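Local structure of putative dihydrodipicolinate synthase family protein (Coccidioides immitis, 3QFE) at residues A18-D23 with D27-A32; R36-L41 with R74-P79; F221-P226 with A263-A268; A277-E280 with E284-R287. The protein is of unknown function but belongs to the dihydrodipicolinate synthetase family of TIM-barrel proteins. All blocks are in the same frame, centred on the assembly; numbering follows the deposited sequence.

Contact 1 (A18-D23 with D27-A32)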
loop_
_atom_site.group_PDB
_atom_site.type_symbol
_atom_site.label_atom_id
_atom_site.label_comp_id
_atom_site.label_asym_id
_atom_site.label_seq_id
_atom_site.Cartn_x
_atom_site.Cartn_y
_atom_site.Cartn_z
ATOM N N ALA A 18 1.993 2.451 -4.171
ATOM C CA ALA A 18 2.232 3.108 -5.452
ATOM C C ALA A 18 2.461 2.122 -6.597
ATOM O O ALA A 18 3.107 1.090 -6.419
ATOM C CB ALA A 18 3.409 4.059 -5.334
ATOM N N VAL A 19 1.922 2.441 -7.771
ATOM C CA VAL A 19 2.173 1.639 -8.970
ATOM C C VAL A 19 3.594 1.907 -9.492
ATOM O O VAL A 19 4.244 2.854 -9.045
ATOM C CB VAL A 19 1.112 1.891 -10.075
ATOM C CG1 VAL A 19 -0.238 1.328 -9.637
ATOM C CG2 VAL A 19 0.994 3.363 -10.422
ATOM N N THR A 20 4.054 1.091 -10.452
ATOM C CA THR A 20 5.397 1.210 -11.020
ATOM C C THR A 20 5.398 1.531 -12.511
ATOM O O THR A 20 4.682 0.899 -13.298
ATOM C CB THR A 20 6.177 -0.089 -10.773
ATOM O OG1 THR A 20 6.266 -0.302 -9.368
ATOM C CG2 THR A 20 7.607 -0.038 -11.380
ATOM N N PHE A 21 6.241 2.490 -12.889
ATOM C CA PHE A 21 6.415 2.946 -14.262
ATOM C C PHE A 21 7.523 2.151 -14.968
ATOM O O PHE A 21 8.600 1.975 -14.406
ATOM C CB PHE A 21 6.805 4.444 -14.257
ATOM C CG PHE A 21 5.656 5.381 -13.943
ATOM C CD1 PHE A 21 4.942 6.000 -14.969
ATOM C CD2 PHE A 21 5.270 5.624 -12.639
ATOM C CE1 PHE A 21 3.864 6.881 -14.685
ATOM C CE2 PHE A 21 4.189 6.474 -12.358
ATOM C CZ PHE A 21 3.493 7.114 -13.393
ATOM N N PHE A 22 7.268 1.706 -16.207
ATOM C CA PHE A 22 8.263 0.995 -17.010
ATOM C C PHE A 22 8.418 1.658 -18.361
ATOM O O PHE A 22 7.411 1.921 -19.057
ATOM C CB PHE A 22 7.865 -0.475 -17.265
ATOM C CG PHE A 22 7.731 -1.300 -16.023
ATOM C CD1 PHE A 22 8.870 -1.676 -15.285
ATOM C CD2 PHE A 22 6.479 -1.732 -15.593
ATOM C CE1 PHE A 22 8.762 -2.444 -14.147
ATOM C CE2 PHE A 22 6.359 -2.512 -14.448
ATOM C CZ PHE A 22 7.506 -2.851 -13.714
ATOM N N ASP A 23 9.667 1.886 -18.765
ATOM C CA ASP A 23 9.934 2.251 -20.146
ATOM C C ASP A 23 9.693 0.999 -20.996
ATOM O O ASP A 23 10.431 0.020 -20.897
ATOM C CB ASP A 23 11.370 2.761 -20.310
ATOM C CG ASP A 23 11.693 3.123 -21.751
ATOM O OD1 ASP A 23 11.108 4.080 -22.286
ATOM O OD2 ASP A 23 12.539 2.457 -22.363
ATOM N N ASP A 27 12.147 -2.060 -21.305
ATOM C CA ASP A 27 11.717 -2.830 -20.137
ATOM C C ASP A 27 12.586 -2.541 -18.910
ATOM O O ASP A 27 13.144 -3.450 -18.303
ATOM C CB ASP A 27 11.698 -4.338 -20.438
ATOM C CG ASP A 27 10.908 -5.136 -19.398
ATOM O OD1 ASP A 27 10.148 -4.534 -18.589
ATOM O OD2 ASP A 27 11.057 -6.379 -19.389
ATOM N N THR A 28 12.702 -1.269 -18.566
ATOM C CA THR A 28 13.469 -0.835 -17.410
ATOM C C THR A 28 12.572 0.111 -16.664
ATOM O O THR A 28 11.576 0.592 -17.209
ATOM C CB THR A 28 14.759 -0.083 -17.820
ATOM O OG1 THR A 28 14.438 0.928 -18.793
ATOM C CG2 THR A 28 15.842 -1.065 -18.419
ATOM N N LEU A 29 12.898 0.363 -15.407
ATOM C CA LEU A 29 12.166 1.338 -14.629
ATOM C C LEU A 29 12.268 2.715 -15.286
ATOM O O LEU A 29 13.295 3.058 -15.863
ATOM C CB LEU A 29 12.774 1.408 -13.237
ATOM C CG LEU A 29 12.738 0.149 -12.369
ATOM C CD1 LEU A 29 13.399 0.457 -11.025
ATOM C CD2 LEU A 29 11.316 -0.342 -12.176
ATOM N N ASP A 30 11.208 3.503 -15.212
ATOM C CA ASP A 30 11.304 4.918 -15.594
ATOM C C ASP A 30 11.337 5.753 -14.305
ATOM O O ASP A 30 10.285 6.183 -13.806
ATOM C CB ASP A 30 10.119 5.313 -16.469
ATOM C CG ASP A 30 10.146 6.784 -16.882
ATOM O OD1 ASP A 30 10.953 7.597 -16.371
ATOM O OD2 ASP A 30 9.324 7.141 -17.732
ATOM N N LEU A 31 12.537 5.949 -13.767
ATOM C CA LEU A 31 12.732 6.597 -12.462
ATOM C C LEU A 31 12.372 8.096 -12.473
ATOM O O LEU A 31 11.821 8.615 -11.500
ATOM C CB LEU A 31 14.154 6.344 -11.922
ATOM C CG LEU A 31 14.487 4.842 -11.666
ATOM C CD1 LEU A 31 15.946 4.555 -11.290
ATOM C CD2 LEU A 31 13.529 4.170 -10.665
ATOM N N ALA A 32 12.643 8.784 -13.580
ATOM C CA ALA A 32 12.264 10.191 -13.676
ATOM C C ALA A 32 10.741 10.337 -13.525
ATOM O O ALA A 32 10.266 11.159 -12.726
ATOM C CB ALA A 32 12.780 10.838 -14.990
HETATM O O HOH W 1 9.695 3.029 -12.478
#
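The short antiparallel beta hairpin of strands 22-23 and 28-29 brings Phe22 opposite Leu29 in a non-hydrogen-bonded pair, their CA atoms 4.6 Å apart. Two backbone bonds flank this pair: Asp30 N gives one to Phe21 O at 3.1 Å, and Asp23 N reaches Thr28 O at 2.8 Å. At the turn Asp27 and Thr28 both face Asp23, a G1 beta bulge, where Asp27 N and Thr28 N both give weak bonds to Asp23 O. The side chains of Phe22 and Leu29 diverge at their roots, yet Leu29 CD2 bends back to within 3.9 Å of Phe22 CE1 and 3.8 Å of Thr20 CG2. Thr20 presents that methyl because CG2 stands anti to its backbone N, while OG1 bonds to Ala56 O. Asp30, at the N-cap of helix 31-42, lays CB 4.1 Å from Phe21 CB, and its carboxylate bonds to Ser33 OG. Asp27 OD1 forms a salt bridge with Arg289. The hairpin follows barrel strand 13-17 and leads into helix 31-42; Leu29 also rests on helix 63-77, and Phe22 on Lys266 of helix 262-271.

Contact 2 (R36-L41 with R74-P79)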
loop_
_atom_site.group_PDB
_atom_site.type_symbol
_atom_site.label_atom_id
_atom_site.label_comp_id
_atom_site.label_asym_id
_atom_site.label_seq_id
_atom_site.Cartn_x
_atom_site.Cartn_y
_atom_site.Cartn_z
ATOM N N ARG A 36 8.457 11.870 -10.032
ATOM C CA ARG A 36 7.372 12.836 -10.193
ATOM C C ARG A 36 6.101 12.329 -9.564
ATOM O O ARG A 36 5.397 13.077 -8.882
ATOM C CB ARG A 36 7.095 13.141 -11.672
ATOM C CG ARG A 36 8.205 13.880 -12.352
ATOM C CD ARG A 36 7.797 14.385 -13.721
ATOM N NE ARG A 36 8.856 15.224 -14.279
ATOM C CZ ARG A 36 8.846 15.712 -15.514
ATOM N NH1 ARG A 36 9.853 16.474 -15.934
ATOM N NH2 ARG A 36 7.830 15.439 -16.326
ATOM N N TYR A 37 5.816 11.048 -9.788
ATOM C CA TYR A 37 4.565 10.428 -9.375
ATOM C C TYR A 37 4.492 10.234 -7.864
ATOM O O TYR A 37 3.520 10.628 -7.239
ATOM C CB TYR A 37 4.387 9.096 -10.107
ATOM C CG TYR A 37 3.105 8.364 -9.767
ATOM C CD1 TYR A 37 1.863 8.828 -10.227
ATOM C CD2 TYR A 37 3.129 7.224 -8.984
ATOM C CE1 TYR A 37 0.679 8.160 -9.927
ATOM C CE2 TYR A 37 1.954 6.547 -8.666
ATOM C CZ TYR A 37 0.727 7.021 -9.143
ATOM O OH TYR A 37 -0.443 6.344 -8.826
ATOM N N TYR A 38 5.535 9.646 -7.278
ATOM C CA TYR A 38 5.629 9.502 -5.828
ATOM C C TYR A 38 5.514 10.857 -5.120
ATOM O O TYR A 38 4.848 10.969 -4.082
ATOM C CB TYR A 38 6.977 8.912 -5.442
ATOM C CG TYR A 38 7.227 7.429 -5.701
ATOM C CD1 TYR A 38 6.203 6.507 -5.732
ATOM C CD2 TYR A 38 8.528 6.963 -5.856
ATOM C CE1 TYR A 38 6.469 5.155 -5.939
ATOM C CE2 TYR A 38 8.808 5.616 -6.044
ATOM C CZ TYR A 38 7.774 4.723 -6.088
ATOM O OH TYR A 38 8.051 3.404 -6.285
ATOM N N ALA A 39 6.198 11.876 -5.660
ATOM C CA ALA A 39 6.199 13.194 -5.059
ATOM C C ALA A 39 4.776 13.769 -5.108
ATOM O O ALA A 39 4.269 14.293 -4.111
ATOM C CB ALA A 39 7.182 14.090 -5.749
ATOM N N TYR A 40 4.116 13.628 -6.250
ATOM C CA TYR A 40 2.739 14.085 -6.372
ATOM C C TYR A 40 1.829 13.405 -5.327
ATOM O O TYR A 40 1.017 14.073 -4.657
ATOM C CB TYR A 40 2.206 13.813 -7.769
ATOM C CG TYR A 40 0.804 14.346 -7.939
ATOM C CD1 TYR A 40 0.584 15.697 -8.221
ATOM C CD2 TYR A 40 -0.301 13.511 -7.788
ATOM C CE1 TYR A 40 -0.689 16.187 -8.361
ATOM C CE2 TYR A 40 -1.588 14.001 -7.914
ATOM C CZ TYR A 40 -1.777 15.335 -8.196
ATOM O OH TYR A 40 -3.046 15.831 -8.324
ATOM N N LEU A 41 1.952 12.082 -5.187
ATOM C CA LEU A 41 1.119 11.356 -4.210
ATOM C C LEU A 41 1.389 11.826 -2.778
ATOM O O LEU A 41 0.450 12.016 -1.994
ATOM C CB LEU A 41 1.317 9.836 -4.298
ATOM C CG LEU A 41 0.931 9.105 -5.582
ATOM C CD1 LEU A 41 1.223 7.629 -5.372
ATOM C CD2 LEU A 41 -0.530 9.306 -5.946
ATOM N N ARG A 74 12.236 7.679 -1.407
ATOM C CA ARG A 74 12.787 8.567 -0.363
ATOM C C ARG A 74 13.160 9.955 -0.907
ATOM O O ARG A 74 12.880 10.965 -0.276
ATOM C CB ARG A 74 13.982 7.915 0.346
ATOM C CG ARG A 74 14.726 8.814 1.360
ATOM C CD ARG A 74 13.765 9.270 2.459
ATOM N NE ARG A 74 13.214 8.140 3.223
ATOM C CZ ARG A 74 12.069 8.177 3.910
ATOM N NH1 ARG A 74 11.316 9.281 3.928
ATOM N NH2 ARG A 74 11.655 7.087 4.575
ATOM N N LYS A 75 13.793 9.997 -2.076
ATOM C CA LYS A 75 14.167 11.260 -2.707
ATOM C C LYS A 75 12.909 12.084 -3.074
ATOM O O LYS A 75 12.888 13.301 -2.912
ATOM C CB LYS A 75 15.043 10.997 -3.934
ATOM C CG LYS A 75 15.494 12.239 -4.676
ATOM C CD LYS A 75 16.422 11.905 -5.880
ATOM C CE LYS A 75 16.566 13.127 -6.836
ATOM N NZ LYS A 75 17.164 12.786 -8.176
ATOM N N ALA A 76 11.857 11.416 -3.533
ATOM C CA ALA A 76 10.630 12.112 -3.946
ATOM C C ALA A 76 9.890 12.768 -2.793
ATOM O O ALA A 76 9.255 13.796 -2.999
ATOM C CB ALA A 76 9.676 11.141 -4.649
ATOM N N VAL A 77 9.941 12.158 -1.599
ATOM C CA VAL A 77 9.082 12.578 -0.478
ATOM C C VAL A 77 9.834 13.342 0.641
ATOM O O VAL A 77 9.212 14.026 1.466
ATOM C CB VAL A 77 8.243 11.393 0.101
ATOM C CG1 VAL A 77 7.618 10.559 -1.029
ATOM C CG2 VAL A 77 9.091 10.472 1.021
ATOM N N GLY A 78 11.166 13.238 0.654
ATOM C CA GLY A 78 11.967 13.890 1.682
ATOM C C GLY A 78 12.086 13.024 2.920
ATOM O O GLY A 78 11.421 11.994 3.014
ATOM N N PRO A 79 12.894 13.455 3.904
ATOM C CA PRO A 79 13.234 12.589 5.053
ATOM C C PRO A 79 12.151 12.425 6.119
ATOM O O PRO A 79 12.269 11.526 6.953
ATOM C CB PRO A 79 14.458 13.287 5.666
ATOM C CG PRO A 79 14.218 14.730 5.390
ATOM C CD PRO A 79 13.543 14.774 4.001
#
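Ala76 CB packs against Tyr38 CB at 3.6 Å, the closest side-chain approach between 36-41 and 74-79, parts of helices 31-42 and 63-77, two successive outer helices of the TIM barrel. The small residues let the backbones come very close: the CA atoms of Ala39 and Ala76 are 4.7 Å apart. Here Ala76 CB also lies 3.7 Å from Ala39 N, and Ala39 CB sits 3.5 Å from Ala76 O, so methyl groups press directly on main chain with no hydrogen bond across the interface. Tyr38 meets the same methyl at its ring edge. Its CG stands anti to the carbonyl carbon (chi1 -74°), which carries the ring away from the alanine toward Ala18 and Ile51. The contact is looser at Val77, whose CG1 stays 4.1 Å from Tyr38 O. On the outer side Arg36 and Lys75 are exposed. From the last turn of helix 63-77 Arg74 reaches forward, NH1 bonding to Gly78 O at 2.9 Å, where positive phi ends the helix; NH1 also bonds to Phe81 O. Beneath the two helices runs strand 48-51, where both Leu41 and Val77 touch Leu49, and on the other flank of helix 31-42 Tyr40 packs against helix 273-276.

Contact 3 (F221-P226 with A263-A268)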
loop_
_atom_site.group_PDB
_atom_site.type_symbol
_atom_site.label_atom_id
_atom_site.label_comp_id
_atom_site.label_asym_id
_atom_site.label_seq_id
_atom_site.Cartn_x
_atom_site.Cartn_y
_atom_site.Cartn_z
ATOM N N PHE A 221 -6.682 2.457 -4.430
ATOM C CA PHE A 221 -7.426 3.481 -5.151
ATOM C C PHE A 221 -6.913 4.895 -4.859
ATOM O O PHE A 221 -7.274 5.853 -5.552
ATOM C CB PHE A 221 -8.904 3.378 -4.780
ATOM C CG PHE A 221 -9.828 4.077 -5.738
ATOM C CD1 PHE A 221 -9.749 3.830 -7.108
ATOM C CD2 PHE A 221 -10.780 4.967 -5.270
ATOM C CE1 PHE A 221 -10.598 4.450 -7.988
ATOM C CE2 PHE A 221 -11.644 5.594 -6.145
ATOM C CZ PHE A 221 -11.558 5.337 -7.507
ATOM N N ALA A 222 -6.085 5.025 -3.826
ATOM C CA ALA A 222 -5.434 6.294 -3.519
ATOM C C ALA A 222 -4.365 6.582 -4.563
ATOM O O ALA A 222 -3.898 7.697 -4.648
ATOM C CB ALA A 222 -4.818 6.260 -2.124
ATOM N N ASN A 223 -3.981 5.573 -5.349
ATOM C CA ASN A 223 -3.161 5.794 -6.556
ATOM C C ASN A 223 -3.887 6.691 -7.540
ATOM O O ASN A 223 -3.261 7.496 -8.238
ATOM C CB ASN A 223 -2.875 4.488 -7.298
ATOM C CG ASN A 223 -1.649 3.771 -6.782
ATOM O OD1 ASN A 223 -0.518 4.220 -6.985
ATOM N ND2 ASN A 223 -1.860 2.614 -6.155
ATOM N N VAL A 224 -5.202 6.526 -7.614
ATOM C CA VAL A 224 -5.985 7.165 -8.658
ATOM C C VAL A 224 -6.478 8.552 -8.254
ATOM O O VAL A 224 -6.278 9.522 -8.983
ATOM C CB VAL A 224 -7.157 6.280 -9.072
ATOM C CG1 VAL A 224 -7.795 6.835 -10.341
ATOM C CG2 VAL A 224 -6.658 4.858 -9.298
ATOM N N PHE A 225 -7.099 8.636 -7.075
ATOM C CA PHE A 225 -7.636 9.888 -6.548
ATOM C C PHE A 225 -7.173 10.113 -5.110
ATOM O O PHE A 225 -7.943 9.981 -4.172
ATOM C CB PHE A 225 -9.157 9.868 -6.669
ATOM C CG PHE A 225 -9.646 9.675 -8.084
ATOM C CD1 PHE A 225 -9.351 10.593 -9.062
ATOM C CD2 PHE A 225 -10.394 8.569 -8.427
ATOM C CE1 PHE A 225 -9.790 10.401 -10.368
ATOM C CE2 PHE A 225 -10.859 8.387 -9.715
ATOM C CZ PHE A 225 -10.552 9.293 -10.689
ATOM N N PRO A 226 -5.895 10.457 -4.922
ATOM C CA PRO A 226 -5.398 10.499 -3.557
ATOM C C PRO A 226 -6.031 11.578 -2.675
ATOM O O PRO A 226 -6.221 11.345 -1.473
ATOM C CB PRO A 226 -3.887 10.727 -3.740
ATOM C CG PRO A 226 -3.740 11.336 -5.104
ATOM C CD PRO A 226 -4.823 10.685 -5.918
ATOM N N ALA A 263 -3.601 -4.413 -13.757
ATOM C CA ALA A 263 -3.576 -3.731 -15.040
ATOM C C ALA A 263 -4.600 -2.588 -15.124
ATOM O O ALA A 263 -4.341 -1.543 -15.750
ATOM C CB ALA A 263 -3.790 -4.714 -16.170
ATOM N N THR A 264 -5.760 -2.792 -14.501
ATOM C CA THR A 264 -6.819 -1.793 -14.501
ATOM C C THR A 264 -6.441 -0.617 -13.599
ATOM O O THR A 264 -6.612 0.542 -13.982
ATOM C CB THR A 264 -8.181 -2.410 -14.087
ATOM O OG1 THR A 264 -8.553 -3.404 -15.040
ATOM C CG2 THR A 264 -9.266 -1.368 -14.090
ATOM N N THR A 265 -5.926 -0.923 -12.415
ATOM C CA THR A 265 -5.454 0.097 -11.488
ATOM C C THR A 265 -4.355 0.969 -12.112
ATOM O O THR A 265 -4.464 2.192 -12.085
ATOM C CB THR A 265 -4.971 -0.519 -10.154
ATOM O OG1 THR A 265 -6.094 -1.090 -9.485
ATOM C CG2 THR A 265 -4.331 0.557 -9.223
ATOM N N LYS A 266 -3.329 0.349 -12.694
ATOM C CA LYS A 266 -2.272 1.096 -13.415
ATOM C C LYS A 266 -2.835 2.035 -14.478
ATOM O O LYS A 266 -2.381 3.174 -14.597
ATOM C CB LYS A 266 -1.238 0.166 -14.051
ATOM C CG LYS A 266 -0.461 -0.684 -13.058
ATOM C CD LYS A 266 0.737 -1.383 -13.713
ATOM C CE LYS A 266 1.845 -0.380 -13.931
ATOM N NZ LYS A 266 3.105 -0.974 -14.410
ATOM N N TYR A 267 -3.832 1.569 -15.229
ATOM C CA TYR A 267 -4.420 2.360 -16.310
ATOM C C TYR A 267 -5.218 3.549 -15.748
ATOM O O TYR A 267 -5.205 4.656 -16.305
ATOM C CB TYR A 267 -5.277 1.494 -17.239
ATOM C CG TYR A 267 -6.027 2.324 -18.251
ATOM C CD1 TYR A 267 -5.384 2.823 -19.391
ATOM C CD2 TYR A 267 -7.360 2.686 -18.035
ATOM C CE1 TYR A 267 -6.064 3.624 -20.301
ATOM C CE2 TYR A 267 -8.036 3.497 -18.940
ATOM C CZ TYR A 267 -7.385 3.958 -20.070
ATOM O OH TYR A 267 -8.057 4.771 -20.967
ATOM N N ALA A 268 -5.908 3.325 -14.632
ATOM C CA ALA A 268 -6.665 4.411 -14.002
ATOM C C ALA A 268 -5.692 5.486 -13.512
ATOM O O ALA A 268 -5.901 6.664 -13.733
ATOM C CB ALA A 268 -7.535 3.881 -12.870
#
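Val224 meets Ala268 with both its methyls, joining the loop after barrel strand 216-218 to helix 262-271 in this TIM-barrel chain. The two branches of the valine straddle one methyl: Ala268 CB lies 3.8 Å from Val224 CG2 and 3.9 Å from Val224 CG1. A chi1 of -169°, with CG1 anti to the backbone N and CG2 anti to the carbonyl carbon, brings both branches against it. CG1 serves a second surface as well, standing 3.5 Å above one face of the Phe225 ring, offset toward its rim, while Phe221 CE2 meets that ring at the edge, in its plane. One helical turn before Ala268, Thr265 approaches more loosely, its CG2 4.4 Å from Asn223 ND2. The amide of Asn223 finds its polar partners elsewhere: ND2 bonds to Ala220 O and to Pro17 O at the end of strand 13-17, and OD1 receives Val19 N and is bonded to Tyr37 OH of helix 31-42. The contact is mainly apolar packing, buried at Val224 and Ala268. The loop itself is tightly turned, with Phe221 O accepting from both Val224 N at 3.0 Å and Phe225 N at 3.2 Å.

Contact 4 (A277-E280 with E284-R287)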
loop_
_atom_site.group_PDB
_atom_site.type_symbol
_atom_site.label_atom_id
_atom_site.label_comp_id
_atom_site.label_asym_id
_atom_site.label_seq_id
_atom_site.Cartn_x
_atom_site.Cartn_y
_atom_site.Cartn_z
ATOM N N ALA A 277 -0.019 14.653 -12.446
ATOM C CA ALA A 277 1.363 14.788 -12.024
ATOM C C ALA A 277 2.270 15.250 -13.180
ATOM O O ALA A 277 3.478 15.356 -13.014
ATOM C CB ALA A 277 1.862 13.457 -11.436
ATOM N N GLY A 278 1.678 15.514 -14.345
ATOM C CA GLY A 278 2.431 15.991 -15.502
ATOM C C GLY A 278 3.405 14.983 -16.114
ATOM O O GLY A 278 4.468 15.354 -16.632
ATOM N N ILE A 279 3.034 13.709 -16.064
ATOM C CA ILE A 279 3.845 12.664 -16.669
ATOM C C ILE A 279 3.296 12.399 -18.064
ATOM O O ILE A 279 2.115 12.052 -18.212
ATOM C CB ILE A 279 3.817 11.392 -15.810
ATOM C CG1 ILE A 279 4.514 11.662 -14.468
ATOM C CG2 ILE A 279 4.441 10.214 -16.544
ATOM C CD1 ILE A 279 4.068 10.729 -13.337
ATOM N N GLU A 280 4.134 12.614 -19.074
ATOM C CA GLU A 280 3.765 12.407 -20.483
ATOM C C GLU A 280 3.702 10.905 -20.831
ATOM O O GLU A 280 4.471 10.101 -20.262
ATOM C CB GLU A 280 4.794 13.090 -21.392
ATOM C CG GLU A 280 4.708 14.635 -21.419
ATOM C CD GLU A 280 5.400 15.240 -22.643
ATOM O OE1 GLU A 280 4.774 16.098 -23.326
ATOM O OE2 GLU A 280 6.561 14.843 -22.934
ATOM N N GLU A 284 1.488 4.409 -21.697
ATOM C CA GLU A 284 2.454 3.429 -22.181
ATOM C C GLU A 284 3.338 2.958 -21.025
ATOM O O GLU A 284 3.638 1.777 -20.928
ATOM C CB GLU A 284 3.293 3.994 -23.331
ATOM N N LYS A 285 3.675 3.879 -20.119
ATOM C CA LYS A 285 4.609 3.646 -19.030
ATOM C C LYS A 285 3.992 2.836 -17.908
ATOM O O LYS A 285 4.705 2.269 -17.070
ATOM C CB LYS A 285 5.090 4.987 -18.464
ATOM C CG LYS A 285 5.951 5.790 -19.407
ATOM C CD LYS A 285 6.067 7.243 -18.991
ATOM C CE LYS A 285 7.134 7.935 -19.828
ATOM N NZ LYS A 285 7.089 9.412 -19.613
ATOM N N LEU A 286 2.663 2.798 -17.896
ATOM C CA LEU A 286 1.927 2.071 -16.887
ATOM C C LEU A 286 1.237 0.803 -17.422
ATOM O O LEU A 286 0.297 0.267 -16.804
ATOM C CB LEU A 286 0.946 3.006 -16.166
ATOM C CG LEU A 286 1.682 4.002 -15.259
ATOM C CD1 LEU A 286 0.792 5.185 -14.873
ATOM C CD2 LEU A 286 2.240 3.298 -14.031
ATOM N N ARG A 287 1.722 0.310 -18.556
ATOM C CA ARG A 287 1.505 -1.086 -18.913
ATOM C C ARG A 287 2.054 -2.014 -17.827
ATOM O O ARG A 287 3.036 -1.704 -17.182
ATOM C CB ARG A 287 2.184 -1.407 -20.236
ATOM C CG ARG A 287 1.463 -0.820 -21.432
ATOM C CD ARG A 287 2.285 -1.008 -22.693
ATOM N NE ARG A 287 1.870 -0.020 -23.688
ATOM C CZ ARG A 287 2.012 -0.152 -25.005
ATOM N NH1 ARG A 287 2.572 -1.246 -25.520
ATOM N NH2 ARG A 287 1.582 0.816 -25.810
#
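Across the turn holding the short helix 282-285, the backbones of Glu280 and Lys285 stay well apart, their CA atoms 8.9 Å from each other, and a single long side chain spans the distance. The contact belongs to the loop and short helices that follow helix 262-271 in this TIM-barrel protein, and it opens just past a Schellman motif, in which Gly278, with positive phi, ends helix 273-276. Lys285 leaves the last turn of helix 282-285 with CG anti to its carbonyl carbon (chi1 -68°), and the extended chain beyond carries NZ across to Glu280 O. There NZ donates to the backbone carbonyl. The donor is tilted 26° from the carbonyl plane, with a C=O...N angle of 148°. CD and CE of Lys285 also lie 3.5 Å from Glu280 O. Ile279 lies across this chain at an angle and touches it with one branch: CG2 is 4.1 Å from Lys285 NZ and 4.2 Å from Lys285 CD. That methyl stands anti to the isoleucine's backbone N; the side chain also packs on Ser33, Arg36 and Tyr37 of helix 31-42. The carboxylate of Glu280 leads away, OE2 remaining 6.4 Å from Lys285 NZ, so the attraction between the opposite charges is at most long-range. Ser33 OG adds a weak bond to the lysine, and Asp30 OD2 a long, weak ion pair. The one firm polar link between the segments is Lys285 NZ to Glu280 O, at 2.8 Å.

Contact 3 is buried, whereas contacts 1, 2 and 4 are partly buried, but chemistry does not simply track burial: contacts 2 and 3 both pack aliphatic groups without a cross-bond, contact 1 is a backbone-bonded hairpin, and contact 4 hangs on one lysine. Helix 31-42 runs through contacts 1 and 2, and the loop of contact 4 lies against it, Tyr37 CB reaching Ile279 CD1. Contacts 1 and 4 are nearest, their centres about 9 Å apart, and the backbone of Phe22 bonds to that of Lys285. Lys266 ties contact 3 to both, bonding to Thr20 O and Arg287 O.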